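Local coordinates for CELL WALL surface anchor family protein (Streptococcus pneumoniae, PDB 2WW8), which acts as the adhesin of the pneumococcal pilus, probably attaching to host ligands through an integrin-I-like domain that carries a metal-ion-dependent adhesion site, at residues D387-M392 against A550-F555; A510-H515 against T519-N524; T391-I396 against Y448-D453; V381-T386 against E577-Y582. All coordinates share one frame; numbering follows the deposited sequence.

Contact 1 (D387-M392 against A550-F555); sequences DGVPTM and ATATSF. With MG (magnesium ion), chain B.
The metal-ion-dependent adhesion site (MIDAS) supplies one side of this contact: in the loop that follows the metal-binding Asp387, Val389 and Pro390 pack against Ala552 and Phe555, one turn apart on helix 549-558. Val389 sends its CG1 branch onto the methyl of Ala552, with CG1 3.4 Å from Ala552 CB, tighter than a usual van der Waals separation. Pro390 lies over one face of the Phe555 ring. Its CD is 3.9 Å from the ring centroid and 29° off the ring normal, a CH-pi contact, and its CG reaches Phe555 CZ at 3.6 Å. CG of Phe555 is trans to the backbone N (chi1 168°), which turns the ring face to the proline. At the other end of the loop, Asp387 OD1 binds the magnesium ion at 2.2 Å, with three waters, Ser234 and Ser236 completing the site. One of these waters also donates to Asp387 O at 2.8 Å, while Arg247 forms a salt bridge with OD2. A metal-binding aspartate just after a central strand, with two serines and waters, is characteristic of the MIDAS of von Willebrand factor A domains and their integrin relatives.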
# COMPACT_ATOMS: atom_id res chain seq x y z
N ASP A 387 7.38 -37.89 -16.50
CA ASP A 387 6.12 -38.65 -16.69
C ASP A 387 6.37 -39.93 -17.49
O ASP A 387 5.45 -40.47 -18.08
CB ASP A 387 5.01 -37.79 -17.30
CG ASP A 387 5.18 -37.66 -18.80
OD1 ASP A 387 6.28 -37.89 -19.34
OD2 ASP A 387 4.23 -37.22 -19.47
N GLY A 388 7.59 -40.42 -17.53
CA GLY A 388 7.79 -41.68 -18.26
C GLY A 388 9.15 -42.34 -18.12
O GLY A 388 10.16 -41.71 -17.82
N VAL A 389 9.14 -43.65 -18.29
CA VAL A 389 10.34 -44.45 -18.33
C VAL A 389 11.18 -44.14 -19.57
O VAL A 389 10.64 -43.67 -20.56
CB VAL A 389 9.99 -45.94 -18.20
CG1 VAL A 389 9.18 -46.23 -16.89
CG2 VAL A 389 9.22 -46.46 -19.41
N PRO A 390 12.49 -44.43 -19.50
CA PRO A 390 13.37 -44.07 -20.61
C PRO A 390 13.04 -44.86 -21.88
O PRO A 390 12.65 -46.02 -21.83
CB PRO A 390 14.80 -44.44 -20.11
CG PRO A 390 14.63 -45.43 -18.93
CD PRO A 390 13.23 -45.05 -18.35
N THR A 391 13.25 -44.24 -23.04
CA THR A 391 12.99 -44.86 -24.30
C THR A 391 14.19 -44.59 -25.23
O THR A 391 14.11 -44.88 -26.43
CB THR A 391 11.67 -44.35 -24.96
OG1 THR A 391 11.72 -42.93 -25.06
CG2 THR A 391 10.37 -44.79 -24.20
N MET A 392 15.27 -44.06 -24.65
CA MET A 392 16.56 -43.88 -25.25
C MET A 392 17.65 -44.09 -24.20
O MET A 392 17.42 -43.83 -23.01
CB MET A 392 16.66 -42.41 -25.74
CG MET A 392 15.70 -42.25 -26.93
SD MET A 392 15.70 -40.55 -27.62
CE MET A 392 17.26 -40.52 -28.50
N ALA A 550 4.82 -52.14 -12.30
CA ALA A 550 5.82 -52.60 -11.32
C ALA A 550 7.30 -52.41 -11.75
O ALA A 550 8.12 -52.05 -10.91
CB ALA A 550 5.58 -54.03 -10.83
N THR A 551 7.66 -52.70 -13.00
CA THR A 551 8.98 -52.42 -13.54
C THR A 551 9.21 -50.91 -13.53
O THR A 551 10.27 -50.47 -13.11
CB THR A 551 9.06 -52.88 -15.03
OG1 THR A 551 8.72 -54.26 -15.00
CG2 THR A 551 10.48 -52.79 -15.58
N ALA A 552 8.26 -50.11 -14.02
CA ALA A 552 8.46 -48.68 -14.01
C ALA A 552 8.77 -48.16 -12.60
O ALA A 552 9.63 -47.29 -12.49
CB ALA A 552 7.29 -47.91 -14.56
N THR A 553 8.03 -48.64 -11.59
CA THR A 553 8.26 -48.20 -10.22
C THR A 553 9.63 -48.61 -9.70
O THR A 553 10.31 -47.79 -9.06
CB THR A 553 7.14 -48.74 -9.30
OG1 THR A 553 5.94 -48.07 -9.71
CG2 THR A 553 7.36 -48.50 -7.79
N SER A 554 10.00 -49.87 -9.89
CA SER A 554 11.34 -50.33 -9.52
C SER A 554 12.42 -49.48 -10.17
O SER A 554 13.37 -49.10 -9.51
CB SER A 554 11.56 -51.78 -9.91
OG SER A 554 10.50 -52.53 -9.37
N PHE A 555 12.28 -49.17 -11.46
CA PHE A 555 13.26 -48.40 -12.18
C PHE A 555 13.40 -46.99 -11.59
O PHE A 555 14.53 -46.50 -11.46
CB PHE A 555 12.92 -48.24 -13.68
CG PHE A 555 13.76 -47.21 -14.32
CD1 PHE A 555 15.07 -47.55 -14.72
CD2 PHE A 555 13.29 -45.90 -14.45
CE1 PHE A 555 15.88 -46.54 -15.22
CE2 PHE A 555 14.10 -44.91 -14.96
CZ PHE A 555 15.41 -45.23 -15.37
MG MG B . 6.86 -38.62 -21.32
O HOH W 1 5.72 -40.31 -20.82
O HOH W 2 7.04 -39.47 -23.15
O HOH W 3 8.70 -39.16 -20.50

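Contact 2 (A510-H515 against T519-N524); sequences AKITNH and TRWYYN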
# COMPACT_ATOMS: atom_id res chain seq x y z
N ALA A 510 25.48 -62.22 -22.57
CA ALA A 510 24.79 -60.99 -22.18
C ALA A 510 24.16 -60.27 -23.37
O ALA A 510 24.76 -60.21 -24.46
CB ALA A 510 25.75 -60.05 -21.41
N LYS A 511 22.97 -59.72 -23.16
CA LYS A 511 22.24 -59.01 -24.19
C LYS A 511 21.44 -57.94 -23.48
O LYS A 511 20.78 -58.26 -22.50
CB LYS A 511 21.34 -59.96 -25.01
CG LYS A 511 20.65 -59.21 -26.19
CD LYS A 511 19.67 -60.13 -26.97
CE LYS A 511 20.28 -61.38 -27.62
NZ LYS A 511 19.19 -62.13 -28.34
N ILE A 512 21.56 -56.70 -23.94
CA ILE A 512 20.81 -55.59 -23.35
C ILE A 512 19.48 -55.46 -24.07
O ILE A 512 19.46 -55.40 -25.31
CB ILE A 512 21.58 -54.25 -23.49
CG1 ILE A 512 23.09 -54.46 -23.07
CG2 ILE A 512 20.78 -53.06 -22.77
CD1 ILE A 512 23.38 -54.99 -21.61
N THR A 513 18.38 -55.44 -23.31
CA THR A 513 17.06 -55.60 -23.92
C THR A 513 16.07 -54.49 -23.51
O THR A 513 14.88 -54.55 -23.85
CB THR A 513 16.43 -57.01 -23.64
OG1 THR A 513 16.13 -57.19 -22.24
CG2 THR A 513 17.35 -58.17 -24.12
N ASN A 514 16.53 -53.50 -22.73
CA ASN A 514 15.65 -52.36 -22.47
C ASN A 514 16.52 -51.16 -22.09
O ASN A 514 17.72 -51.33 -21.84
CB ASN A 514 14.65 -52.71 -21.34
CG ASN A 514 15.35 -53.01 -20.02
OD1 ASN A 514 15.86 -52.12 -19.34
ND2 ASN A 514 15.37 -54.26 -19.63
N HIS A 515 15.94 -49.96 -22.08
CA HIS A 515 16.66 -48.73 -21.78
C HIS A 515 16.76 -48.49 -20.26
O HIS A 515 17.54 -47.64 -19.85
CB HIS A 515 15.97 -47.54 -22.45
CG HIS A 515 15.99 -47.67 -23.94
ND1 HIS A 515 17.12 -47.54 -24.71
CD2 HIS A 515 15.01 -48.09 -24.77
CE1 HIS A 515 16.84 -47.83 -25.97
NE2 HIS A 515 15.56 -48.17 -26.03
N THR A 519 20.38 -47.30 -18.01
CA THR A 519 20.21 -46.06 -17.28
C THR A 519 20.48 -46.28 -15.78
O THR A 519 21.16 -45.48 -15.13
CB THR A 519 18.83 -45.44 -17.55
OG1 THR A 519 18.65 -45.33 -18.98
CG2 THR A 519 18.74 -44.09 -16.80
N ARG A 520 19.95 -47.38 -15.25
CA ARG A 520 20.15 -47.73 -13.87
C ARG A 520 21.61 -48.08 -13.54
O ARG A 520 22.15 -47.63 -12.52
CB ARG A 520 19.22 -48.91 -13.49
CG ARG A 520 19.48 -49.45 -12.14
CD ARG A 520 18.40 -50.50 -11.75
NE ARG A 520 18.42 -51.60 -12.70
CZ ARG A 520 19.20 -52.68 -12.59
NH1 ARG A 520 20.06 -52.82 -11.58
NH2 ARG A 520 19.12 -53.62 -13.50
N TRP A 521 22.28 -48.84 -14.39
CA TRP A 521 23.70 -49.08 -14.21
C TRP A 521 24.53 -47.80 -14.28
O TRP A 521 25.52 -47.67 -13.52
CB TRP A 521 24.19 -50.11 -15.24
CG TRP A 521 23.57 -51.44 -15.06
CD1 TRP A 521 23.16 -52.01 -13.90
CD2 TRP A 521 23.36 -52.42 -16.08
NE1 TRP A 521 22.68 -53.28 -14.14
CE2 TRP A 521 22.76 -53.54 -15.48
CE3 TRP A 521 23.57 -52.43 -17.46
CZ2 TRP A 521 22.41 -54.68 -16.20
CZ3 TRP A 521 23.21 -53.56 -18.19
CH2 TRP A 521 22.64 -54.65 -17.56
N TYR A 522 24.15 -46.92 -15.21
CA TYR A 522 24.76 -45.59 -15.33
C TYR A 522 24.64 -44.87 -13.95
O TYR A 522 25.61 -44.31 -13.40
CB TYR A 522 24.17 -44.71 -16.43
CG TYR A 522 24.53 -43.24 -16.10
CD1 TYR A 522 25.82 -42.73 -16.25
CD2 TYR A 522 23.58 -42.42 -15.51
CE1 TYR A 522 26.11 -41.42 -15.87
CE2 TYR A 522 23.85 -41.10 -15.10
CZ TYR A 522 25.13 -40.64 -15.33
OH TYR A 522 25.44 -39.36 -14.92
N TYR A 523 23.43 -44.87 -13.40
CA TYR A 523 23.13 -44.17 -12.14
C TYR A 523 23.99 -44.75 -11.01
O TYR A 523 24.68 -44.00 -10.29
CB TYR A 523 21.64 -44.28 -11.79
CG TYR A 523 21.27 -43.53 -10.52
CD1 TYR A 523 21.41 -44.12 -9.27
CD2 TYR A 523 20.78 -42.23 -10.59
CE1 TYR A 523 21.06 -43.43 -8.06
CE2 TYR A 523 20.40 -41.55 -9.43
CZ TYR A 523 20.56 -42.14 -8.20
OH TYR A 523 20.21 -41.38 -7.09
N ASN A 524 23.95 -46.08 -10.85
CA ASN A 524 24.73 -46.76 -9.81
C ASN A 524 26.22 -46.46 -9.94
O ASN A 524 26.92 -46.31 -8.94
CB ASN A 524 24.59 -48.29 -9.93
CG ASN A 524 23.21 -48.77 -9.49
OD1 ASN A 524 22.47 -48.04 -8.84
ND2 ASN A 524 22.88 -50.00 -9.85
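His515 and Thr519 meet at the N-terminal turn of helix 516-526, in the metal-bearing, von Willebrand factor A-like domain, where the incoming chain 510-515 folds back beside the helix it leads into. The polar part of the contact is gathered on one acceptor, the carbonyl oxygen of His515. Thr519 OG1 donates to His515 O at 2.7 Å and lies nearly along the C=O axis, with a C=O...donor angle of 164°. The hydroxyl is placed there by a first torsion of -53°, which leaves OG1 beside the threonine's own backbone N. That N also donates to the same oxygen, but weakly, at 3.4 Å from Thr519 N to His515 O, so the short side-chain bond reinforces a long first link of the helix. Just ahead, Asn514 OD1 caps the backbone N of Asp517.

The imidazole of His515 turns from the helix, and its ND1 is hydrogen-bonded to Ser393 OG on the short strand 392-393.

The apolar part joins Ile512, three residues before His515, to Trp521, two residues after Thr519; their side chains approach from opposite directions. The indole is also packed edge-to-face with Phe415 of helix 407-416. Ile512 meets the rim of the six-membered ring and not a face: its CD1 lies in the indole plane, 3.7 Å from Trp521 CZ3 and 4.1 Å from Trp521 CH2.

Contact 3 (T391-I396 against Y448-D453); sequences TMSYPI and YQMFTD
Thr391 and Ser393, on the chain leaving the MIDAS loop, face Tyr448 and Met450 of the loop that precedes strand 457-458. Both segments belong to the long excursion between strands 379-386 and 533-539 of the parallel sheet, and the contact joins its first residues to a later loop. The backbones come closest where Thr391 CA and Tyr448 CA are 4.6 Å apart.

Packing of a side chain on backbone makes the first contact. Thr391 CG2 lies 3.8 Å from Tyr448 N, and the tyrosine side chain itself starts away from the 391-396 segment and packs on Val389. The threonine's two branches are thus divided: the methyl turns to the tyrosine backbone, and OG1 has a weak hydrogen bond with Thr357 N.

A methyl group against a hydroxyl makes the second. Met450 is extended beyond CG (chi2 171°, chi3 178°), which carries its terminal CE to 3.4 Å from Ser393 OG. The main polar partner of this hydroxyl lies elsewhere: Ser393 OG is hydrogen-bonded to His515 ND1, and the same histidine also touches the Met450 side chain.

Backbone bonds hold each segment to other parts of the chain. Ser393 pairs with Arg442, in the short antiparallel pair of strands 392-393 and 442-443, while Tyr448 bonds to His515.

All four touching residues are buried, yet they join without a direct hydrogen bond between the segments. The contact is therefore van der Waals packing, and His515, which bonds to both segments, probably contributes to their relative placing.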
# COMPACT_ATOMS: atom_id res chain seq x y z
N THR A 391 13.25 -44.24 -23.04
CA THR A 391 12.99 -44.86 -24.30
C THR A 391 14.19 -44.59 -25.23
O THR A 391 14.11 -44.88 -26.43
CB THR A 391 11.67 -44.35 -24.96
OG1 THR A 391 11.72 -42.93 -25.06
CG2 THR A 391 10.37 -44.79 -24.20
N MET A 392 15.27 -44.06 -24.65
CA MET A 392 16.56 -43.88 -25.25
C MET A 392 17.65 -44.09 -24.20
O MET A 392 17.42 -43.83 -23.01
CB MET A 392 16.66 -42.41 -25.74
CG MET A 392 15.70 -42.25 -26.93
SD MET A 392 15.70 -40.55 -27.62
CE MET A 392 17.26 -40.52 -28.50
N SER A 393 18.85 -44.47 -24.62
CA SER A 393 19.95 -44.61 -23.64
C SER A 393 21.24 -44.57 -24.47
O SER A 393 21.21 -44.76 -25.70
CB SER A 393 19.81 -45.96 -22.89
OG SER A 393 19.71 -47.04 -23.82
N TYR A 394 22.39 -44.34 -23.82
CA TYR A 394 23.70 -44.49 -24.49
C TYR A 394 24.12 -45.95 -24.47
O TYR A 394 23.82 -46.64 -23.52
CB TYR A 394 24.78 -43.64 -23.83
CG TYR A 394 24.63 -42.14 -24.12
CD1 TYR A 394 24.85 -41.61 -25.38
CD2 TYR A 394 24.40 -41.26 -23.08
CE1 TYR A 394 24.77 -40.24 -25.62
CE2 TYR A 394 24.36 -39.90 -23.27
CZ TYR A 394 24.53 -39.40 -24.54
OH TYR A 394 24.40 -38.05 -24.70
N PRO A 395 24.78 -46.43 -25.53
CA PRO A 395 25.20 -47.83 -25.62
C PRO A 395 26.39 -48.08 -24.66
O PRO A 395 27.27 -47.23 -24.50
CB PRO A 395 25.63 -47.99 -27.10
CG PRO A 395 26.12 -46.62 -27.50
CD PRO A 395 25.18 -45.66 -26.72
N ILE A 396 26.39 -49.26 -24.03
CA ILE A 396 27.53 -49.78 -23.33
C ILE A 396 28.53 -50.16 -24.44
O ILE A 396 28.15 -50.69 -25.51
CB ILE A 396 27.06 -50.98 -22.57
CG1 ILE A 396 26.00 -50.49 -21.57
CG2 ILE A 396 28.24 -51.79 -21.93
CD1 ILE A 396 25.29 -51.62 -20.82
N TYR A 448 10.48 -48.62 -24.13
CA TYR A 448 11.38 -48.99 -23.08
C TYR A 448 12.16 -50.25 -23.48
O TYR A 448 13.30 -50.41 -23.04
CB TYR A 448 10.54 -49.30 -21.86
CG TYR A 448 11.31 -49.69 -20.61
CD1 TYR A 448 11.90 -48.69 -19.81
CD2 TYR A 448 11.39 -51.03 -20.22
CE1 TYR A 448 12.61 -49.04 -18.64
CE2 TYR A 448 12.09 -51.40 -19.06
CZ TYR A 448 12.68 -50.38 -18.27
OH TYR A 448 13.36 -50.68 -17.11
N GLN A 449 11.54 -51.14 -24.25
CA GLN A 449 12.22 -52.34 -24.73
C GLN A 449 13.17 -52.02 -25.86
O GLN A 449 13.02 -51.08 -26.65
CB GLN A 449 11.18 -53.40 -25.15
CG GLN A 449 10.18 -53.82 -24.04
CD GLN A 449 10.86 -54.54 -22.86
OE1 GLN A 449 11.88 -55.25 -23.02
NE2 GLN A 449 10.27 -54.39 -21.67
N MET A 450 14.20 -52.84 -25.93
CA MET A 450 15.04 -52.94 -27.11
C MET A 450 14.66 -54.32 -27.71
O MET A 450 14.90 -55.34 -27.10
CB MET A 450 16.52 -52.93 -26.76
CG MET A 450 16.95 -51.66 -26.03
SD MET A 450 18.64 -51.89 -25.44
CE MET A 450 19.03 -50.29 -24.66
N PHE A 451 14.06 -54.35 -28.90
CA PHE A 451 13.38 -55.57 -29.36
C PHE A 451 14.41 -56.64 -29.68
O PHE A 451 15.48 -56.32 -30.22
CB PHE A 451 12.57 -55.23 -30.62
CG PHE A 451 11.54 -54.16 -30.37
CD1 PHE A 451 10.59 -54.32 -29.38
CD2 PHE A 451 11.54 -52.98 -31.10
CE1 PHE A 451 9.66 -53.34 -29.09
CE2 PHE A 451 10.61 -51.99 -30.85
CZ PHE A 451 9.66 -52.15 -29.85
N THR A 452 14.08 -57.88 -29.35
CA THR A 452 14.93 -59.01 -29.68
C THR A 452 14.47 -59.70 -30.97
O THR A 452 15.14 -60.63 -31.45
CB THR A 452 14.93 -60.04 -28.55
OG1 THR A 452 13.60 -60.51 -28.41
CG2 THR A 452 15.30 -59.41 -27.22
N ASP A 453 13.35 -59.28 -31.56
CA ASP A 453 12.86 -59.72 -32.90
C ASP A 453 12.84 -58.45 -33.78
O ASP A 453 12.20 -57.47 -33.39
CB ASP A 453 11.44 -60.25 -32.70
CG ASP A 453 10.74 -60.72 -34.00
OD1 ASP A 453 11.24 -60.52 -35.14
OD2 ASP A 453 9.66 -61.34 -33.82

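Contact 4 (V381-T386 against E577-Y582); sequences VIFHIT and EQLNRY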
# COMPACT_ATOMS: atom_id res chain seq x y z
N VAL A 381 21.56 -31.60 -4.28
CA VAL A 381 20.23 -32.17 -4.42
C VAL A 381 19.83 -32.18 -5.89
O VAL A 381 20.12 -31.22 -6.60
CB VAL A 381 19.21 -31.34 -3.58
CG1 VAL A 381 17.75 -31.95 -3.59
CG2 VAL A 381 19.73 -31.19 -2.10
N ILE A 382 19.16 -33.24 -6.33
CA ILE A 382 18.42 -33.25 -7.59
C ILE A 382 16.95 -33.53 -7.29
O ILE A 382 16.65 -34.49 -6.52
CB ILE A 382 19.00 -34.37 -8.52
CG1 ILE A 382 20.51 -34.09 -8.78
CG2 ILE A 382 18.16 -34.63 -9.78
CD1 ILE A 382 21.24 -35.35 -9.29
N PHE A 383 16.10 -32.65 -7.83
CA PHE A 383 14.65 -32.92 -7.95
C PHE A 383 14.36 -33.28 -9.44
O PHE A 383 14.58 -32.49 -10.34
CB PHE A 383 13.84 -31.67 -7.54
CG PHE A 383 13.83 -31.39 -6.08
CD1 PHE A 383 12.88 -31.99 -5.26
CD2 PHE A 383 14.76 -30.50 -5.51
CE1 PHE A 383 12.87 -31.70 -3.88
CE2 PHE A 383 14.74 -30.22 -4.17
CZ PHE A 383 13.80 -30.81 -3.34
N HIS A 384 13.87 -34.48 -9.68
CA HIS A 384 13.62 -34.90 -11.04
C HIS A 384 12.10 -35.13 -11.18
O HIS A 384 11.48 -35.97 -10.48
CB HIS A 384 14.30 -36.24 -11.18
CG HIS A 384 14.18 -36.81 -12.57
ND1 HIS A 384 14.69 -38.05 -12.89
CD2 HIS A 384 13.71 -36.29 -13.73
CE1 HIS A 384 14.47 -38.30 -14.18
NE2 HIS A 384 13.87 -37.25 -14.70
N ILE A 385 11.52 -34.40 -12.11
CA ILE A 385 10.10 -34.51 -12.38
C ILE A 385 10.00 -35.21 -13.75
O ILE A 385 10.51 -34.71 -14.77
CB ILE A 385 9.42 -33.14 -12.43
CG1 ILE A 385 9.46 -32.49 -11.05
CG2 ILE A 385 7.95 -33.22 -12.99
CD1 ILE A 385 9.49 -30.94 -11.16
N THR A 386 9.31 -36.34 -13.78
CA THR A 386 9.18 -37.00 -15.08
C THR A 386 7.80 -37.65 -15.25
O THR A 386 7.16 -37.99 -14.22
CB THR A 386 10.33 -38.03 -15.24
OG1 THR A 386 10.10 -38.86 -16.38
CG2 THR A 386 10.51 -38.88 -14.01
N GLU A 577 2.70 -30.36 -4.04
CA GLU A 577 2.61 -30.90 -2.71
C GLU A 577 3.71 -31.95 -2.53
O GLU A 577 4.33 -32.03 -1.48
CB GLU A 577 1.22 -31.50 -2.50
CG GLU A 577 1.03 -32.36 -1.25
CD GLU A 577 -0.35 -33.03 -1.38
OE1 GLU A 577 -1.36 -32.35 -1.07
OE2 GLU A 577 -0.45 -34.19 -1.89
N GLN A 578 3.95 -32.76 -3.56
CA GLN A 578 4.96 -33.82 -3.38
C GLN A 578 6.41 -33.34 -3.38
O GLN A 578 7.22 -33.80 -2.57
CB GLN A 578 4.69 -34.94 -4.37
CG GLN A 578 5.51 -36.16 -4.15
CD GLN A 578 5.40 -36.74 -2.73
OE1 GLN A 578 6.45 -36.98 -2.11
NE2 GLN A 578 4.20 -36.89 -2.20
N LEU A 579 6.71 -32.38 -4.27
CA LEU A 579 7.99 -31.71 -4.28
C LEU A 579 8.18 -31.03 -2.93
O LEU A 579 9.27 -31.10 -2.34
CB LEU A 579 8.07 -30.64 -5.37
CG LEU A 579 8.10 -31.17 -6.80
CD1 LEU A 579 7.88 -30.03 -7.80
CD2 LEU A 579 9.42 -31.88 -7.15
N ASN A 580 7.14 -30.34 -2.48
CA ASN A 580 7.22 -29.74 -1.15
C ASN A 580 7.51 -30.72 0.01
O ASN A 580 8.27 -30.41 0.92
CB ASN A 580 5.95 -28.91 -0.90
CG ASN A 580 6.20 -27.80 0.09
OD1 ASN A 580 7.30 -27.28 0.23
ND2 ASN A 580 5.19 -27.50 0.85
N ARG A 581 6.85 -31.87 0.02
CA ARG A 581 7.09 -32.94 0.98
C ARG A 581 8.57 -33.37 0.96
O ARG A 581 9.20 -33.50 2.01
CB ARG A 581 6.18 -34.14 0.63
CG ARG A 581 6.10 -35.17 1.77
CD ARG A 581 5.11 -36.30 1.48
NE ARG A 581 5.57 -37.22 0.41
CZ ARG A 581 6.45 -38.21 0.54
NH1 ARG A 581 7.01 -38.49 1.70
NH2 ARG A 581 6.76 -38.98 -0.48
N TYR A 582 9.15 -33.57 -0.22
CA TYR A 582 10.56 -34.02 -0.29
C TYR A 582 11.46 -32.84 0.16
O TYR A 582 12.45 -33.05 0.90
CB TYR A 582 10.92 -34.53 -1.70
CG TYR A 582 10.45 -35.93 -2.01
CD1 TYR A 582 10.60 -36.94 -1.09
CD2 TYR A 582 9.89 -36.24 -3.25
CE1 TYR A 582 10.18 -38.22 -1.33
CE2 TYR A 582 9.52 -37.55 -3.52
CZ TYR A 582 9.65 -38.51 -2.57
OH TYR A 582 9.27 -39.80 -2.81
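Phe383 is the first residue of strand 381-386 to meet helix 577-582, pointing toward it and touching both Leu579 and Tyr582. Its CG lies beside the backbone N (chi1 -73°), and the ring crosses the leucine side chain obliquely, bringing CD1 to 3.9 Å from Leu579 CD2. The next ring atom, Phe383 CE1, presents an edge: Tyr582 CB lies near the ring plane, 4.1 Å from that carbon. Beyond CB the tyrosine turns from the strand; its ring stacks on Phe535 and its OH is hydrogen-bonded to Glu564 O.

His384 points to the opposite side of the strand, where NE2 bonds to Tyr275 OH. This strand is the middle one of the five-stranded parallel sheet of the von Willebrand factor A fold, a Rossmann-like sheet with helices packed on both faces. Helix 575-583 covers the Phe383 face together with helix 247-263, and the axes of segments 381-386 and 577-582 approach to 10.5 Å at 161°, nearly antiparallel.

Ile385 returns to that face and meets Leu579 at about a right angle. Its CD1 reaches Leu579 CD1 at 3.8 Å, while Ile385 CG1 lies 3.9 Å from Leu579 CD2, the same methyl that touches Phe383. The leucine wedges between the two strand residues, with Ala254 and Val537 of strand 533-539 also against it. At Thr386, where the strand ends, OG1 is hydrogen-bonded to Asp232 OD2 and Gly388 N.

How the contacts relate
All four contacts are buried, but they differ in place and chemistry. Contact 4 belongs to the sheet-helix core and is wholly apolar. Its strand runs directly into the loop of contact 1, about 17 Å away between centres, where apolar packing sits beside a magnesium site. Contacts 1 and 3 share Thr391 and Met392. Contacts 2 and 3 lie about 9 Å apart between centres and are tied by polar bonds, among them one between the backbones, Thr513 O to Met450 N. Phe555 of contact 1 rests on Thr519 of contact 2. Hydrogen bonding between paired segments occurs only in contact 2, at a helix start.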